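Local coordinates for protein UDP-N-acetylglucosamine 2-epimerase (Listeria monocytogenes, PDB 3OT5) that probably catalyses the reversible epimerisation at C2 that interconverts UDP-N-acetylglucosamine and UDP-N-acetylmannosamine, at residues A[28-33]-A[55-60]; A[250-255]-A[281-286]. All coordinates share one frame; numbering follows the deposited sequence.

Interaction 1 (A[28-33]-A[55-60])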
# COMPACT_ATOMS: atom_id res chain seq x y z
N ILE A 28 -24.39 12.71 3.52
CA ILE A 28 -23.94 11.90 2.41
C ILE A 28 -23.58 10.58 3.07
O ILE A 28 -22.63 10.53 3.86
CB ILE A 28 -22.71 12.49 1.71
CG1 ILE A 28 -23.03 13.90 1.19
CG2 ILE A 28 -22.26 11.58 0.56
CD1 ILE A 28 -21.85 14.59 0.53
N LYS A 29 -24.36 9.54 2.82
CA LYS A 29 -24.08 8.25 3.44
C LYS A 29 -23.10 7.49 2.58
O LYS A 29 -23.42 7.11 1.47
CB LYS A 29 -25.36 7.45 3.67
CG LYS A 29 -25.11 6.12 4.39
CD LYS A 29 -26.41 5.47 4.84
CE LYS A 29 -26.15 4.28 5.74
NZ LYS A 29 -27.41 3.66 6.22
N VAL A 30 -21.90 7.31 3.10
CA VAL A 30 -20.83 6.60 2.39
C VAL A 30 -20.59 5.24 3.01
O VAL A 30 -20.34 5.12 4.21
CB VAL A 30 -19.51 7.35 2.48
CG1 VAL A 30 -18.42 6.58 1.69
CG2 VAL A 30 -19.65 8.77 1.96
N MET A 31 -20.66 4.21 2.18
CA MET A 31 -20.44 2.85 2.59
C MET A 31 -19.09 2.44 2.07
O MET A 31 -18.89 2.38 0.87
CB MET A 31 -21.52 1.94 2.01
CG MET A 31 -21.32 0.49 2.35
SD MET A 31 -22.62 -0.56 1.72
CE MET A 31 -24.03 0.07 2.64
N SER A 32 -18.15 2.18 2.98
CA SER A 32 -16.80 1.78 2.61
C SER A 32 -16.67 0.29 2.81
O SER A 32 -16.92 -0.23 3.90
CB SER A 32 -15.78 2.52 3.45
OG SER A 32 -15.88 3.91 3.20
N ILE A 33 -16.30 -0.40 1.74
CA ILE A 33 -16.17 -1.82 1.79
C ILE A 33 -14.72 -2.27 1.73
O ILE A 33 -13.97 -1.83 0.86
CB ILE A 33 -16.87 -2.47 0.58
CG1 ILE A 33 -18.32 -2.02 0.50
CG2 ILE A 33 -16.79 -3.99 0.67
CD1 ILE A 33 -19.05 -2.57 -0.69
N GLU A 55 -20.90 16.22 10.25
CA GLU A 55 -21.99 17.12 9.89
C GLU A 55 -22.36 16.93 8.41
O GLU A 55 -23.44 17.34 7.99
CB GLU A 55 -21.68 18.61 10.15
CG GLU A 55 -20.53 19.29 9.37
CD GLU A 55 -19.13 19.01 9.94
OE1 GLU A 55 -18.94 17.99 10.63
OE2 GLU A 55 -18.22 19.84 9.68
N THR A 56 -21.46 16.32 7.65
CA THR A 56 -21.66 16.09 6.23
C THR A 56 -21.85 14.63 5.88
O THR A 56 -22.71 14.30 5.09
CB THR A 56 -20.41 16.52 5.43
OG1 THR A 56 -20.08 17.88 5.71
CG2 THR A 56 -20.64 16.33 3.94
N PHE A 57 -21.04 13.76 6.49
CA PHE A 57 -21.07 12.35 6.17
C PHE A 57 -21.56 11.40 7.24
O PHE A 57 -21.42 11.63 8.43
CB PHE A 57 -19.66 11.87 5.83
CG PHE A 57 -19.02 12.58 4.68
CD1 PHE A 57 -19.37 12.27 3.38
CD2 PHE A 57 -18.01 13.52 4.89
CE1 PHE A 57 -18.77 12.91 2.32
CE2 PHE A 57 -17.41 14.17 3.83
CZ PHE A 57 -17.78 13.86 2.55
N GLU A 58 -22.12 10.31 6.76
CA GLU A 58 -22.58 9.21 7.58
C GLU A 58 -21.69 8.07 7.06
O GLU A 58 -21.69 7.78 5.86
CB GLU A 58 -24.06 8.97 7.36
CG GLU A 58 -24.67 7.84 8.19
CD GLU A 58 -26.19 7.80 8.12
OE1 GLU A 58 -26.81 8.82 7.71
OE2 GLU A 58 -26.78 6.76 8.51
N SER A 59 -20.88 7.48 7.92
CA SER A 59 -19.98 6.41 7.50
C SER A 59 -20.47 5.02 7.86
O SER A 59 -20.69 4.74 9.02
CB SER A 59 -18.59 6.63 8.10
OG SER A 59 -17.69 5.63 7.67
N THR A 60 -20.65 4.15 6.86
CA THR A 60 -21.06 2.77 7.11
C THR A 60 -19.91 1.89 6.64
O THR A 60 -19.56 1.89 5.46
CB THR A 60 -22.35 2.37 6.38
OG1 THR A 60 -23.43 3.23 6.77
CG2 THR A 60 -22.73 0.92 6.72
O HOH W 1 -17.56 4.57 5.25

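Interaction 2 (A[250-255]-A[281-286])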
# COMPACT_ATOMS: atom_id res chain seq x y z
N GLU A 250 28.04 -8.35 3.79
CA GLU A 250 29.24 -7.58 3.48
C GLU A 250 29.07 -6.07 3.76
O GLU A 250 30.03 -5.41 4.17
CB GLU A 250 29.67 -7.83 2.02
CG GLU A 250 30.99 -7.18 1.65
CD GLU A 250 31.52 -7.63 0.29
OE1 GLU A 250 32.42 -6.94 -0.25
OE2 GLU A 250 31.05 -8.66 -0.25
N ILE A 251 27.87 -5.54 3.56
CA ILE A 251 27.59 -4.13 3.84
C ILE A 251 27.75 -3.93 5.35
O ILE A 251 28.43 -3.00 5.80
CB ILE A 251 26.16 -3.71 3.40
CG1 ILE A 251 25.99 -3.81 1.88
CG2 ILE A 251 25.85 -2.29 3.83
CD1 ILE A 251 24.54 -3.60 1.41
N VAL A 252 27.14 -4.83 6.11
CA VAL A 252 27.21 -4.78 7.57
C VAL A 252 28.64 -4.91 8.10
O VAL A 252 29.04 -4.16 8.99
CB VAL A 252 26.31 -5.85 8.21
CG1 VAL A 252 26.58 -5.96 9.72
CG2 VAL A 252 24.86 -5.53 7.93
N GLU A 253 29.42 -5.84 7.55
CA GLU A 253 30.81 -6.02 7.99
C GLU A 253 31.70 -4.83 7.61
O GLU A 253 32.60 -4.46 8.37
CB GLU A 253 31.42 -7.30 7.41
CG GLU A 253 30.77 -8.59 7.91
CD GLU A 253 31.43 -9.84 7.35
OE1 GLU A 253 32.57 -9.75 6.83
OE2 GLU A 253 30.82 -10.92 7.47
N SER A 254 31.44 -4.24 6.45
CA SER A 254 32.23 -3.11 5.95
C SER A 254 31.93 -1.79 6.65
O SER A 254 32.79 -0.90 6.68
CB SER A 254 31.99 -2.95 4.45
OG SER A 254 32.36 -4.12 3.75
N ARG A 255 30.71 -1.66 7.18
CA ARG A 255 30.28 -0.45 7.87
C ARG A 255 29.78 -0.84 9.26
O ARG A 255 28.64 -1.31 9.42
CB ARG A 255 29.18 0.25 7.08
CG ARG A 255 29.63 0.74 5.71
CD ARG A 255 30.75 1.78 5.84
NE ARG A 255 31.14 2.30 4.53
CZ ARG A 255 32.08 1.76 3.75
NH1 ARG A 255 32.35 2.32 2.58
NH2 ARG A 255 32.75 0.67 4.12
N HIS A 281 25.67 -12.73 13.86
CA HIS A 281 26.32 -11.42 13.80
C HIS A 281 25.52 -10.48 14.70
O HIS A 281 24.31 -10.34 14.55
CB HIS A 281 26.42 -10.86 12.39
CG HIS A 281 27.41 -9.74 12.26
ND1 HIS A 281 27.11 -8.43 12.59
CD2 HIS A 281 28.70 -9.73 11.85
CE1 HIS A 281 28.17 -7.67 12.39
NE2 HIS A 281 29.15 -8.44 11.95
N GLU A 282 26.22 -9.87 15.65
CA GLU A 282 25.59 -8.96 16.61
C GLU A 282 24.83 -7.78 15.99
O GLU A 282 23.91 -7.26 16.61
CB GLU A 282 26.61 -8.44 17.64
CG GLU A 282 27.85 -7.70 17.08
CD GLU A 282 28.92 -8.61 16.44
OE1 GLU A 282 29.94 -8.06 15.97
OE2 GLU A 282 28.76 -9.85 16.42
N ARG A 283 25.20 -7.37 14.78
CA ARG A 283 24.53 -6.24 14.13
C ARG A 283 23.53 -6.66 13.04
O ARG A 283 23.03 -5.82 12.29
CB ARG A 283 25.57 -5.24 13.60
CG ARG A 283 26.33 -4.58 14.74
CD ARG A 283 27.37 -3.55 14.30
NE ARG A 283 28.43 -4.14 13.49
CZ ARG A 283 28.54 -4.05 12.17
NH1 ARG A 283 27.67 -3.35 11.45
NH2 ARG A 283 29.56 -4.64 11.56
N ILE A 284 23.23 -7.95 12.97
CA ILE A 284 22.25 -8.45 12.02
C ILE A 284 21.16 -9.14 12.82
O ILE A 284 21.43 -10.05 13.61
CB ILE A 284 22.85 -9.41 10.99
CG1 ILE A 284 24.06 -8.77 10.30
CG2 ILE A 284 21.79 -9.77 9.98
CD1 ILE A 284 24.67 -9.65 9.20
N HIS A 285 19.92 -8.69 12.65
CA HIS A 285 18.80 -9.26 13.39
C HIS A 285 17.88 -10.01 12.45
O HIS A 285 17.30 -9.43 11.54
CB HIS A 285 18.06 -8.14 14.10
CG HIS A 285 18.96 -7.25 14.90
ND1 HIS A 285 19.35 -7.55 16.19
CD2 HIS A 285 19.59 -6.10 14.58
CE1 HIS A 285 20.16 -6.61 16.64
NE2 HIS A 285 20.33 -5.72 15.68
N LEU A 286 17.81 -11.33 12.65
CA LEU A 286 16.98 -12.20 11.86
C LEU A 286 15.74 -12.47 12.67
O LEU A 286 15.75 -13.31 13.58
CB LEU A 286 17.69 -13.51 11.55
CG LEU A 286 19.00 -13.37 10.78
CD1 LEU A 286 19.59 -14.75 10.52
CD2 LEU A 286 18.78 -12.61 9.49

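Interaction 1 (A[28-33]-A[55-60])
T56 meets I28 where two neighbouring parallel strands of a Rossmann-like sheet begin: strands 28-34 and 57-63 are joined through helix 37-51 as a beta-alpha-beta crossover, and their axes diverge by only 22°. T56 O takes the amide hydrogen of I28 over 2.8 Å, while T56 CG2 lies over the centre of the F57 ring. The T56 hydroxyl bonds to E53, outside the pair of strands.

F57 is in register with I28, and both side chains lie on the same face of the sheet as V30, pointing the same way. With F57 CG anti to the carbonyl carbon (chi1 -58°), the ring leans toward the neighbouring strand: CD1 packs 3.7 Å from I28 CB and 3.8 Å from V30 CG2. L50 of helix 37-51 and I388 of helix 380-392 also touch this ring.

E58 gives its N-H to I28 O and receives that of V30 at its own O, two steps of the parallel ladder. On the face shared with K29 and T60, the extended E58 and K29 chains lie with K29 NZ 3.9 Å from E58 OE2, a long salt bridge; the stronger partner of the ammonium is E113.

S59 turns back to the F57 face, where its OG is 2.6 Å from a water that donates to V30 O and also hydrogen-bonds S32 OG.

T60 N bonds V30 O nearly straight (175°), T60 O accepts from S32 N, and T60 OG1 sits 3.1 Å from K29 CE.

Interaction 2 (A[250-255]-A[281-286])
R283 reaches across to the C-terminal end of helix 240-254 and grips the carbonyl oxygen of V252 end-on, in the C-terminal Rossmann-like domain, where this helix packs beside strand 284-287 at the margin of the parallel sheet. Both terminal nitrogens serve the one acceptor: R283 NH2 is 2.7 Å and NH1 2.9 Å from V252 O. That oxygen lies in the guanidinium plane, yet the two donors approach from one face of the V252 carbonyl, with NH2 clearly above its plane. A third, weak bond runs from R283 NH1 to R255 O, bent to 121°, so the arginine spans the last helical turn and the first residue beyond it.

V252 adds the apolar part. Its CG1, anti to the backbone N (chi1 169°), is directed over one face of the guanidinium, 3.3 Å from R283 NH1. The same methyl approaches H281 CE1 at 3.5 Å and I284 CG1 at 3.8 Å, so that one methyl touches three side chains of 281-286.

Bonds within and beyond the segments help to position these groups. H281 to I284 form a type I beta turn that carries R283 toward the helix, and within it R283 N donates to H281 ND1. T258 also takes part, its backbone O accepting from R283 NH1 and its OG1 bonding R255 O. The positive guanidinium at the carbonyl end of the helix would probably interact favourably with the helix dipole. R255 itself turns its side chain away, toward D360. Where the helix ends, S254 N and S254 OG both bond E250 O, reaching it from opposite faces of its plane, the hydroxyl at 2.7 Å.

How the interactions relate
Interactions 1 and 2 belong to the two halves of the enzyme, with centres about 49 Å apart and nearest atoms about 34 Å apart, on opposite sides of the chain's centre. In sequence they are in series, the first closing long before the second opens. Each half has its own parallel sheet with strand order beginning 3-2-1-4: 28-33 with 55-60 joins the adjacent strands 28-34 and 57-63, whereas 250-255 with 281-286 ties the C-terminal end of helix 240-254 to the turn that leads into strand 284-287, an outermost strand of the second sheet. In this family the substrate site is expected in the cleft between the domains; no ligand marks the site here, and both contacts are packing within a domain.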